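Local coordinates for HMG box-containing protein 1 (Homo sapiens, PDB 3QVE) that represses transcription by binding the promoters of target genes, takes part in cell-cycle and Wnt-pathway regulation, and is seen here as its AXH domain alone, at residues F99-F109 / P121-L132; S3-C11 / C131-A139. All blocks are in the same frame, centred on the assembly; numbering follows the deposited sequence. Where two conformers were deposited one is given.

Contact 1: F99-F109 / P121-L132; sequences FYVKNKGWSSF and PCCEVHIGDVCL. With SO4 (sulfate ion), chain D; EDO (1,2-ethanediol), chain O.
In the AXH domain, the beta-alpha-beta unit of strand 105-108, helix 111-118 and strand 123-124 brings Ser-107 and Ser-108 alongside Cys-123 and Glu-124 in parallel. Ser-108 N gives a hydrogen bond to Cys-123 O (2.9 Å), and Ser-108 O accepts from Val-125 N. Val-125 CB stands over the face of the Phe-109 ring, 4.1 Å from the centroid, while Val-125 CG2 packs against Ser-107 CB at 3.5 Å. Lys-104 bends at chi3 (88°), which turns NZ across to the other segment. There NZ bonds to Glu-124 O (2.8 Å) and forms a salt bridge with Asp-129 OD2 (2.8 Å) on its syn side. The same OD2 takes His-126 N from above the carboxylate plane, bracing the type II turn 126-129. With an alanine in place of Asp-129, the Lys-104 ammonium would probably lose its charged mate and the turn its side-chain tie. Further along, Lys-102 N bonds to Val-130 O, and Leu-132 N to Tyr-100 O (2.9 Å). Cys-131 SG lies obliquely to the Phe-99 ring. Val-101 faces both Lys-104 and Gly-105, a classic beta bulge in the hairpin that the returning chain packs against.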
loop_
_atom_site.group_PDB
_atom_site.type_symbol
_atom_site.label_atom_id
_atom_site.label_comp_id
_atom_site.label_asym_id
_atom_site.label_seq_id
_atom_site.Cartn_x
_atom_site.Cartn_y
_atom_site.Cartn_z
ATOM N N PHE A 99 -4.887 -5.295 2.236
ATOM C CA PHE A 99 -3.574 -5.707 1.746
ATOM C C PHE A 99 -3.631 -7.207 1.562
ATOM O O PHE A 99 -4.235 -7.892 2.385
ATOM C CB PHE A 99 -2.483 -5.341 2.734
ATOM C CG PHE A 99 -2.342 -3.877 2.927
ATOM C CD1 PHE A 99 -1.646 -3.105 1.990
ATOM C CD2 PHE A 99 -3.013 -3.242 3.975
ATOM C CE1 PHE A 99 -1.522 -1.741 2.138
ATOM C CE2 PHE A 99 -2.913 -1.892 4.117
ATOM C CZ PHE A 99 -2.159 -1.129 3.190
ATOM N N TYR A 100 -3.016 -7.691 0.494
ATOM C CA TYR A 100 -2.977 -9.106 0.218
ATOM C C TYR A 100 -1.615 -9.585 0.649
ATOM O O TYR A 100 -0.620 -9.307 -0.027
ATOM C CB TYR A 100 -3.300 -9.426 -1.237
ATOM C CG TYR A 100 -3.594 -10.923 -1.387
ATOM C CD1 TYR A 100 -4.864 -11.442 -1.160
ATOM C CD2 TYR A 100 -2.572 -11.811 -1.676
ATOM C CE1 TYR A 100 -5.125 -12.842 -1.255
ATOM C CE2 TYR A 100 -2.809 -13.181 -1.776
ATOM C CZ TYR A 100 -4.076 -13.688 -1.568
ATOM O OH TYR A 100 -4.266 -15.036 -1.690
ATOM N N VAL A 101 -1.569 -10.262 1.798
ATOM C CA VAL A 101 -0.315 -10.586 2.453
ATOM C C VAL A 101 0.139 -11.963 2.026
ATOM O O VAL A 101 -0.638 -12.896 2.092
ATOM C CB VAL A 101 -0.451 -10.494 3.963
ATOM C CG1 VAL A 101 0.836 -10.957 4.640
ATOM C CG2 VAL A 101 -0.846 -9.036 4.330
ATOM N N LYS A 102 1.388 -12.064 1.576
ATOM C CA LYS A 102 2.001 -13.342 1.183
ATOM C C LYS A 102 1.895 -14.353 2.315
ATOM O O LYS A 102 2.213 -14.032 3.449
ATOM C CB LYS A 102 3.471 -13.139 0.837
ATOM C CG LYS A 102 4.119 -14.228 -0.008
ATOM C CD LYS A 102 5.589 -13.904 -0.241
ATOM C CE LYS A 102 6.144 -14.633 -1.462
ATOM N NZ LYS A 102 5.914 -16.093 -1.374
ATOM N N ASN A 103 1.442 -15.571 1.992
ATOM C CA ASN A 103 1.233 -16.655 2.987
ATOM C C ASN A 103 0.164 -16.386 4.039
ATOM O O ASN A 103 0.107 -17.075 5.040
ATOM C CB ASN A 103 2.543 -17.081 3.684
ATOM C CG ASN A 103 3.638 -17.346 2.695
ATOM O OD1 ASN A 103 4.770 -16.907 2.889
ATOM N ND2 ASN A 103 3.300 -18.013 1.593
ATOM N N LYS A 104 -0.695 -15.403 3.815
ATOM C CA LYS A 104 -1.754 -15.092 4.779
ATOM C C LYS A 104 -3.062 -14.648 4.100
ATOM O O LYS A 104 -4.111 -15.021 4.522
ATOM C CB LYS A 104 -1.254 -14.046 5.767
ATOM C CG LYS A 104 -2.346 -13.554 6.719
ATOM C CD LYS A 104 -1.786 -12.997 8.041
ATOM C CE LYS A 104 -1.456 -11.518 7.978
ATOM N NZ LYS A 104 -1.191 -10.877 9.340
ATOM N N GLY A 105 -3.014 -13.881 3.022
ATOM C CA GLY A 105 -4.240 -13.494 2.339
ATOM C C GLY A 105 -4.689 -12.110 2.768
ATOM O O GLY A 105 -3.894 -11.305 3.270
ATOM N N TRP A 106 -5.969 -11.838 2.566
ATOM C CA TRP A 106 -6.476 -10.485 2.724
ATOM C C TRP A 106 -6.357 -10.053 4.197
ATOM O O TRP A 106 -6.773 -10.762 5.112
ATOM C CB TRP A 106 -7.915 -10.380 2.222
ATOM C CG TRP A 106 -8.035 -10.342 0.746
ATOM C CD1 TRP A 106 -8.607 -11.286 -0.039
ATOM C CD2 TRP A 106 -7.548 -9.327 -0.132
ATOM N NE1 TRP A 106 -8.535 -10.922 -1.348
ATOM C CE2 TRP A 106 -7.893 -9.720 -1.444
ATOM C CE3 TRP A 106 -6.860 -8.112 0.062
ATOM C CZ2 TRP A 106 -7.580 -8.952 -2.569
ATOM C CZ3 TRP A 106 -6.577 -7.329 -1.043
ATOM C CH2 TRP A 106 -6.913 -7.774 -2.357
ATOM N N SER A 107 -5.822 -8.858 4.398
ATOM C CA SER A 107 -5.547 -8.339 5.726
ATOM C C SER A 107 -5.808 -6.829 5.756
ATOM O O SER A 107 -5.787 -6.170 4.727
ATOM C CB SER A 107 -4.067 -8.621 6.097
ATOM O OG SER A 107 -3.714 -9.984 5.827
ATOM N N SER A 108 -6.012 -6.275 6.950
ATOM C CA SER A 108 -6.353 -4.872 7.102
ATOM C C SER A 108 -5.979 -4.463 8.503
ATOM O O SER A 108 -5.870 -5.287 9.395
ATOM C CB SER A 108 -7.874 -4.726 6.909
ATOM O OG SER A 108 -8.377 -3.485 7.344
ATOM N N PHE A 109 -5.769 -3.181 8.710
ATOM C CA PHE A 109 -5.615 -2.666 10.079
ATOM C C PHE A 109 -6.972 -2.582 10.748
ATOM O O PHE A 109 -7.028 -2.553 11.988
ATOM C CB PHE A 109 -4.935 -1.268 10.055
ATOM C CG PHE A 109 -3.486 -1.324 9.684
ATOM C CD1 PHE A 109 -2.533 -1.527 10.657
ATOM C CD2 PHE A 109 -3.078 -1.284 8.351
ATOM C CE1 PHE A 109 -1.185 -1.636 10.304
ATOM C CE2 PHE A 109 -1.739 -1.391 8.007
ATOM C CZ PHE A 109 -0.806 -1.574 9.004
ATOM N N PRO A 121 -13.469 -10.020 3.705
ATOM C CA PRO A 121 -13.116 -10.431 5.068
ATOM C C PRO A 121 -11.588 -10.491 5.282
ATOM O O PRO A 121 -10.877 -11.012 4.430
ATOM C CB PRO A 121 -13.682 -11.828 5.144
ATOM C CG PRO A 121 -13.630 -12.354 3.719
ATOM C CD PRO A 121 -13.779 -11.173 2.830
ATOM N N CYS A 122 -11.094 -9.982 6.399
ATOM C CA CYS A 122 -9.662 -9.781 6.556
ATOM C C CYS A 122 -9.157 -10.210 7.890
ATOM O O CYS A 122 -9.833 -10.002 8.878
ATOM C CB CYS A 122 -9.341 -8.271 6.475
ATOM S SG CYS A 122 -9.545 -7.554 4.846
ATOM N N CYS A 123 -7.959 -10.778 7.901
ATOM C CA CYS A 123 -7.137 -10.904 9.087
ATOM C C CYS A 123 -6.545 -9.541 9.429
ATOM O O CYS A 123 -6.597 -8.583 8.643
ATOM C CB CYS A 123 -5.952 -11.831 8.816
ATOM S SG CYS A 123 -6.299 -13.509 8.257
ATOM N N GLU A 124 -5.918 -9.456 10.568
ATOM C CA GLU A 124 -5.227 -8.257 10.974
ATOM C C GLU A 124 -3.831 -8.206 10.364
ATOM O O GLU A 124 -3.105 -9.198 10.382
ATOM C CB GLU A 124 -5.103 -8.248 12.497
ATOM C CG GLU A 124 -6.109 -7.350 13.187
ATOM C CD GLU A 124 -5.985 -7.389 14.712
ATOM O OE1 GLU A 124 -7.045 -7.386 15.373
ATOM O OE2 GLU A 124 -4.842 -7.409 15.240
ATOM N N VAL A 125 -3.447 -7.049 9.852
ATOM C CA VAL A 125 -2.106 -6.809 9.313
ATOM C C VAL A 125 -1.137 -6.657 10.462
ATOM O O VAL A 125 -1.494 -6.070 11.485
ATOM C CB VAL A 125 -2.026 -5.491 8.499
ATOM C CG1 VAL A 125 -0.567 -5.186 8.064
ATOM C CG2 VAL A 125 -2.938 -5.528 7.275
ATOM N N HIS A 126 0.083 -7.163 10.313
ATOM C CA HIS A 126 1.167 -6.869 11.293
ATOM C C HIS A 126 2.481 -6.537 10.607
ATOM O O HIS A 126 2.740 -6.983 9.467
ATOM C CB HIS A 126 1.460 -8.079 12.186
ATOM C CG HIS A 126 0.285 -8.508 13.000
ATOM N ND1 HIS A 126 -0.172 -7.791 14.085
ATOM C CD2 HIS A 126 -0.573 -9.541 12.836
ATOM C CE1 HIS A 126 -1.247 -8.384 14.575
ATOM N NE2 HIS A 126 -1.507 -9.450 13.840
ATOM N N ILE A 127 3.336 -5.834 11.347
ATOM C CA ILE A 127 4.717 -5.585 10.930
ATOM C C ILE A 127 5.368 -6.924 10.518
ATOM O O ILE A 127 5.191 -7.973 11.163
ATOM C CB ILE A 127 5.510 -4.875 12.029
ATOM C CG1 ILE A 127 4.947 -3.451 12.245
ATOM C CG2 ILE A 127 7.027 -4.854 11.667
ATOM C CD1 ILE A 127 5.449 -2.715 13.511
ATOM N N GLY A 128 6.067 -6.894 9.402
ATOM C CA GLY A 128 6.632 -8.097 8.826
ATOM C C GLY A 128 5.845 -8.616 7.646
ATOM O O GLY A 128 6.397 -9.321 6.825
ATOM N N ASP A 129 4.542 -8.317 7.574
ATOM C CA ASP A 129 3.733 -8.784 6.454
ATOM C C ASP A 129 4.254 -8.242 5.118
ATOM O O ASP A 129 4.564 -7.058 4.982
ATOM C CB ASP A 129 2.252 -8.400 6.656
ATOM C CG ASP A 129 1.562 -9.233 7.784
ATOM O OD1 ASP A 129 2.172 -10.181 8.318
ATOM O OD2 ASP A 129 0.408 -8.934 8.130
ATOM N N VAL A 130 4.319 -9.126 4.128
ATOM C CA VAL A 130 4.723 -8.744 2.795
ATOM C C VAL A 130 3.463 -8.562 1.972
ATOM O O VAL A 130 2.712 -9.522 1.686
ATOM C CB VAL A 130 5.690 -9.770 2.179
ATOM C CG1 VAL A 130 5.960 -9.430 0.681
ATOM C CG2 VAL A 130 6.990 -9.859 3.022
ATOM N N CYS A 131 3.237 -7.314 1.589
ATOM C CA CYS A 131 2.037 -6.916 0.892
ATOM C C CYS A 131 2.301 -7.003 -0.630
ATOM O O CYS A 131 3.168 -6.306 -1.172
ATOM C CB CYS A 131 1.667 -5.512 1.330
ATOM S SG CYS A 131 1.287 -5.458 3.095
ATOM N N LEU A 132 1.513 -7.828 -1.320
ATOM C CA LEU A 132 1.759 -8.140 -2.713
ATOM C C LEU A 132 0.943 -7.234 -3.633
ATOM O O LEU A 132 -0.160 -6.841 -3.288
ATOM C CB LEU A 132 1.395 -9.597 -3.006
ATOM C CG LEU A 132 2.118 -10.682 -2.227
ATOM C CD1 LEU A 132 1.595 -12.099 -2.673
ATOM C CD2 LEU A 132 3.637 -10.542 -2.416
HETATM S S SO4 D . 2.252 -5.115 15.014
HETATM O O1 SO4 D . 2.391 -3.853 15.705
HETATM O O2 SO4 D . 3.416 -5.967 15.105
HETATM O O3 SO4 D . 1.005 -5.789 15.336
HETATM O O4 SO4 D . 2.134 -4.793 13.619
HETATM C C1 EDO O . -1.012 -15.912 -0.611
HETATM O O1 EDO O . 0.415 -16.091 -0.628
HETATM C C2 EDO O . -1.773 -17.181 -0.251
HETATM O O2 EDO O . -2.430 -16.998 1.003
HETATM O O HOH W 1 -1.295 -5.989 -0.917
HETATM O O HOH W 2 4.008 -12.035 4.437
HETATM O O HOH W 3 0.841 -12.196 10.512
#

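Contact 2: S3-C11 / C131-A139; sequences SWPSTVWHC and CLPPGHPDA. With EDO (1,2-ethanediol), chain P; EDO (1,2-ethanediol), chain O.
A chi1 of -163° swings the His-10 imidazole away from its own backbone N and brings it to Pro-133; in Trp-4, a chi2 of 89° turns a face of the indole to Pro-134. The two consecutive prolines thus each pack on an aromatic ring. Pro-133 CB lies almost straight over the His-10 ring, 3.6 Å from its centroid and 7° off the normal. This is a CH-pi contact. Cys-131 O sits at the edge of the same ring, in its plane, 3.8 Å from His-10 CE1. His-10 NE2 is hydrogen-bonded to Gly-55 O, outside the two segments, which holds the ring's rotation.

Pro-134 crosses Trp-4 at about a right angle. Its CD makes a second CH-pi contact, 4.0 Å from the centroid of the six-membered ring of Trp-4. Leu-132 O comes to the indole edge, 3.3 Å from Trp-4 CH2. Pro-134 CD also touches the backbone, 3.3 Å from His-10 O, and Pro-134 CG meets Thr-7 OG1 at 3.7 Å. No hydrogen bond joins the two segments, so the contact rests on rings and prolines.

Pro-133 to His-136 forms a type II turn, and a type I turn follows to Ala-139. Asp-138 N bonds to His-136 ND1 (3.0 Å) within this end. Trp-4 meets Trp-106 edge to face and touches Tyr-100 of strand 98-101. Cys-11 packs on Phe-99 of that strand, while Val-8 and Trp-9 rest on helix 31-37.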
loop_
_atom_site.group_PDB
_atom_site.type_symbol
_atom_site.label_atom_id
_atom_site.label_comp_id
_atom_site.label_asym_id
_atom_site.label_seq_id
_atom_site.Cartn_x
_atom_site.Cartn_y
_atom_site.Cartn_z
ATOM N N SER A 3 -11.856 -11.268 -5.098
ATOM C CA SER A 3 -11.064 -10.666 -6.156
ATOM C C SER A 3 -10.611 -9.240 -5.790
ATOM O O SER A 3 -11.220 -8.579 -4.929
ATOM C CB SER A 3 -11.822 -10.712 -7.485
ATOM O OG SER A 3 -12.832 -9.743 -7.481
ATOM N N TRP A 4 -9.528 -8.811 -6.443
ATOM C CA TRP A 4 -8.934 -7.476 -6.241
ATOM C C TRP A 4 -9.890 -6.282 -6.404
ATOM O O TRP A 4 -10.629 -6.174 -7.377
ATOM C CB TRP A 4 -7.714 -7.255 -7.154
ATOM C CG TRP A 4 -6.474 -7.862 -6.612
ATOM C CD1 TRP A 4 -6.013 -9.135 -6.820
ATOM C CD2 TRP A 4 -5.540 -7.234 -5.740
ATOM N NE1 TRP A 4 -4.838 -9.324 -6.137
ATOM C CE2 TRP A 4 -4.523 -8.177 -5.468
ATOM C CE3 TRP A 4 -5.461 -5.965 -5.163
ATOM C CZ2 TRP A 4 -3.442 -7.891 -4.655
ATOM C CZ3 TRP A 4 -4.393 -5.683 -4.362
ATOM C CH2 TRP A 4 -3.382 -6.644 -4.124
ATOM N N PRO A 5 -9.877 -5.387 -5.425
ATOM C CA PRO A 5 -10.421 -4.077 -5.674
ATOM C C PRO A 5 -9.618 -3.354 -6.759
ATOM O O PRO A 5 -8.523 -3.796 -7.125
ATOM C CB PRO A 5 -10.198 -3.327 -4.363
ATOM C CG PRO A 5 -9.337 -4.193 -3.501
ATOM C CD PRO A 5 -9.153 -5.503 -4.140
ATOM N N SER A 6 -10.165 -2.232 -7.232
ATOM C CA SER A 6 -9.520 -1.434 -8.262
ATOM C C SER A 6 -8.352 -0.652 -7.664
ATOM O O SER A 6 -8.523 0.228 -6.836
ATOM C CB SER A 6 -10.522 -0.486 -8.908
ATOM O OG SER A 6 -9.937 0.171 -10.010
ATOM N N THR A 7 -7.158 -0.990 -8.095
ATOM C CA THR A 7 -5.945 -0.370 -7.606
ATOM C C THR A 7 -5.477 0.687 -8.583
ATOM O O THR A 7 -5.738 0.584 -9.776
ATOM C CB THR A 7 -4.860 -1.419 -7.436
ATOM O OG1 THR A 7 -4.754 -2.172 -8.648
ATOM C CG2 THR A 7 -5.212 -2.367 -6.282
ATOM N N VAL A 8 -4.792 1.705 -8.081
ATOM C CA VAL A 8 -4.258 2.756 -8.943
ATOM C C VAL A 8 -2.816 2.456 -9.346
ATOM O O VAL A 8 -2.453 2.585 -10.494
ATOM C CB VAL A 8 -4.325 4.126 -8.232
ATOM C CG1 VAL A 8 -3.682 5.241 -9.141
ATOM C CG2 VAL A 8 -5.769 4.463 -7.957
ATOM N N TRP A 9 -1.994 2.071 -8.385
ATOM C CA TRP A 9 -0.580 1.766 -8.617
ATOM C C TRP A 9 -0.148 0.762 -7.546
ATOM O O TRP A 9 -0.450 0.960 -6.360
ATOM C CB TRP A 9 0.306 3.030 -8.522
ATOM C CG TRP A 9 1.716 2.655 -8.593
ATOM C CD1 TRP A 9 2.416 2.311 -9.743
ATOM C CD2 TRP A 9 2.636 2.487 -7.501
ATOM N NE1 TRP A 9 3.689 1.963 -9.415
ATOM C CE2 TRP A 9 3.853 2.034 -8.057
ATOM C CE3 TRP A 9 2.554 2.686 -6.125
ATOM C CZ2 TRP A 9 4.980 1.809 -7.290
ATOM C CZ3 TRP A 9 3.691 2.443 -5.344
ATOM C CH2 TRP A 9 4.877 2.010 -5.931
ATOM N N HIS A 10 0.522 -0.310 -7.962
ATOM C CA HIS A 10 0.898 -1.408 -7.065
ATOM C C HIS A 10 -0.393 -1.894 -6.393
ATOM O O HIS A 10 -1.409 -1.989 -7.069
ATOM C CB HIS A 10 1.952 -0.954 -6.063
ATOM C CG HIS A 10 2.685 -2.060 -5.372
ATOM N ND1 HIS A 10 2.163 -2.778 -4.304
ATOM C CD2 HIS A 10 3.937 -2.542 -5.573
ATOM C CE1 HIS A 10 3.062 -3.647 -3.893
ATOM N NE2 HIS A 10 4.146 -3.519 -4.639
ATOM N N CYS A 11 -0.395 -2.153 -5.083
ATOM C CA CYS A 11 -1.621 -2.592 -4.385
ATOM C C CYS A 11 -2.478 -1.427 -3.867
ATOM O O CYS A 11 -3.454 -1.643 -3.175
ATOM C CB CYS A 11 -1.235 -3.450 -3.179
ATOM S SG CYS A 11 -0.395 -2.587 -1.849
ATOM N N CYS A 131 3.237 -7.314 1.589
ATOM C CA CYS A 131 2.037 -6.916 0.892
ATOM C C CYS A 131 2.301 -7.003 -0.630
ATOM O O CYS A 131 3.168 -6.306 -1.172
ATOM C CB CYS A 131 1.667 -5.512 1.330
ATOM S SG CYS A 131 1.287 -5.458 3.095
ATOM N N LEU A 132 1.513 -7.828 -1.320
ATOM C CA LEU A 132 1.759 -8.140 -2.713
ATOM C C LEU A 132 0.943 -7.234 -3.633
ATOM O O LEU A 132 -0.160 -6.841 -3.288
ATOM C CB LEU A 132 1.395 -9.597 -3.006
ATOM C CG LEU A 132 2.118 -10.682 -2.227
ATOM C CD1 LEU A 132 1.595 -12.099 -2.673
ATOM C CD2 LEU A 132 3.637 -10.542 -2.416
ATOM N N PRO A 133 1.516 -6.886 -4.797
ATOM C CA PRO A 133 0.799 -6.207 -5.841
ATOM C C PRO A 133 -0.083 -7.151 -6.645
ATOM O O PRO A 133 0.204 -8.322 -6.702
ATOM C CB PRO A 133 1.924 -5.682 -6.726
ATOM C CG PRO A 133 3.005 -6.674 -6.618
ATOM C CD PRO A 133 2.923 -7.153 -5.179
ATOM N N PRO A 134 -1.133 -6.637 -7.290
ATOM C CA PRO A 134 -1.968 -7.482 -8.131
ATOM C C PRO A 134 -1.125 -8.118 -9.225
ATOM O O PRO A 134 -0.162 -7.510 -9.671
ATOM C CB PRO A 134 -2.997 -6.511 -8.730
ATOM C CG PRO A 134 -2.607 -5.128 -8.316
ATOM C CD PRO A 134 -1.626 -5.252 -7.195
ATOM N N GLY A 135 -1.439 -9.355 -9.603
ATOM C CA GLY A 135 -0.619 -10.061 -10.614
ATOM C C GLY A 135 0.748 -10.588 -10.144
ATOM O O GLY A 135 1.559 -11.034 -10.955
ATOM N N HIS A 136 1.041 -10.508 -8.846
ATOM C CA HIS A 136 2.198 -11.189 -8.317
ATOM C C HIS A 136 1.860 -12.696 -8.416
ATOM O O HIS A 136 0.723 -13.082 -8.211
ATOM C CB HIS A 136 2.408 -10.807 -6.860
ATOM C CG HIS A 136 3.653 -11.352 -6.263
ATOM N ND1 HIS A 136 3.723 -12.609 -5.696
ATOM C CD2 HIS A 136 4.889 -10.813 -6.146
ATOM C CE1 HIS A 136 4.961 -12.825 -5.282
ATOM N NE2 HIS A 136 5.682 -11.740 -5.511
ATOM N N PRO A 137 2.839 -13.557 -8.668
ATOM C CA PRO A 137 2.462 -14.983 -8.759
ATOM C C PRO A 137 1.784 -15.576 -7.507
ATOM O O PRO A 137 1.015 -16.499 -7.627
ATOM C CB PRO A 137 3.797 -15.696 -9.014
ATOM C CG PRO A 137 4.792 -14.658 -9.318
ATOM C CD PRO A 137 4.273 -13.324 -8.882
ATOM N N ASP A 138 2.011 -15.015 -6.321
ATOM C CA ASP A 138 1.424 -15.546 -5.115
ATOM C C ASP A 138 0.210 -14.755 -4.673
ATOM O O ASP A 138 -0.208 -14.897 -3.504
ATOM C CB ASP A 138 2.476 -15.523 -4.002
ATOM C CG ASP A 138 3.730 -16.301 -4.381
ATOM O OD1 ASP A 138 3.556 -17.400 -4.885
ATOM O OD2 ASP A 138 4.860 -15.836 -4.168
ATOM N N ALA A 139 -0.322 -13.900 -5.558
ATOM C CA ALA A 139 -1.467 -13.021 -5.215
ATOM C C ALA A 139 -2.722 -13.384 -6.001
ATOM O O ALA A 139 -2.671 -14.360 -6.761
ATOM C CB ALA A 139 -1.131 -11.551 -5.464
ATOM O OXT ALA A 139 -3.769 -12.695 -5.899
HETATM C C1 EDO P . -8.041 -12.161 -8.599
HETATM O O1 EDO P . -8.539 -10.818 -8.590
HETATM C C2 EDO P . -8.825 -13.000 -7.592
HETATM O O2 EDO P . -8.422 -14.365 -7.681
HETATM C C1 EDO O . -1.012 -15.912 -0.611
HETATM O O1 EDO O . 0.415 -16.091 -0.628
HETATM C C2 EDO O . -1.773 -17.181 -0.251
HETATM O O2 EDO O . -2.430 -16.998 1.003
#

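In the fold
The centres of contact 1 and contact 2 lie about 12 Å apart, both inside the AXH domain. Contact 1 is nested in the span of chain that contact 2 closes. The chain runs from 3-11 to 99-109, then 121-132, and ends with 131-139. Cys-131 and Leu-132 belong to both contacts. They lie at strand 130-131, an outermost strand of the six-stranded antiparallel sheet within this chain, while strand 98-101 belongs to the smaller mixed sheet. A salt bridge from Lys-102 NZ to Asp-138 OD2 (3.0 Å) ties the two contacts, and Trp-106 also packs on Pro-5. Both chain ends therefore lie against the beta-alpha-beta unit and its hairpin.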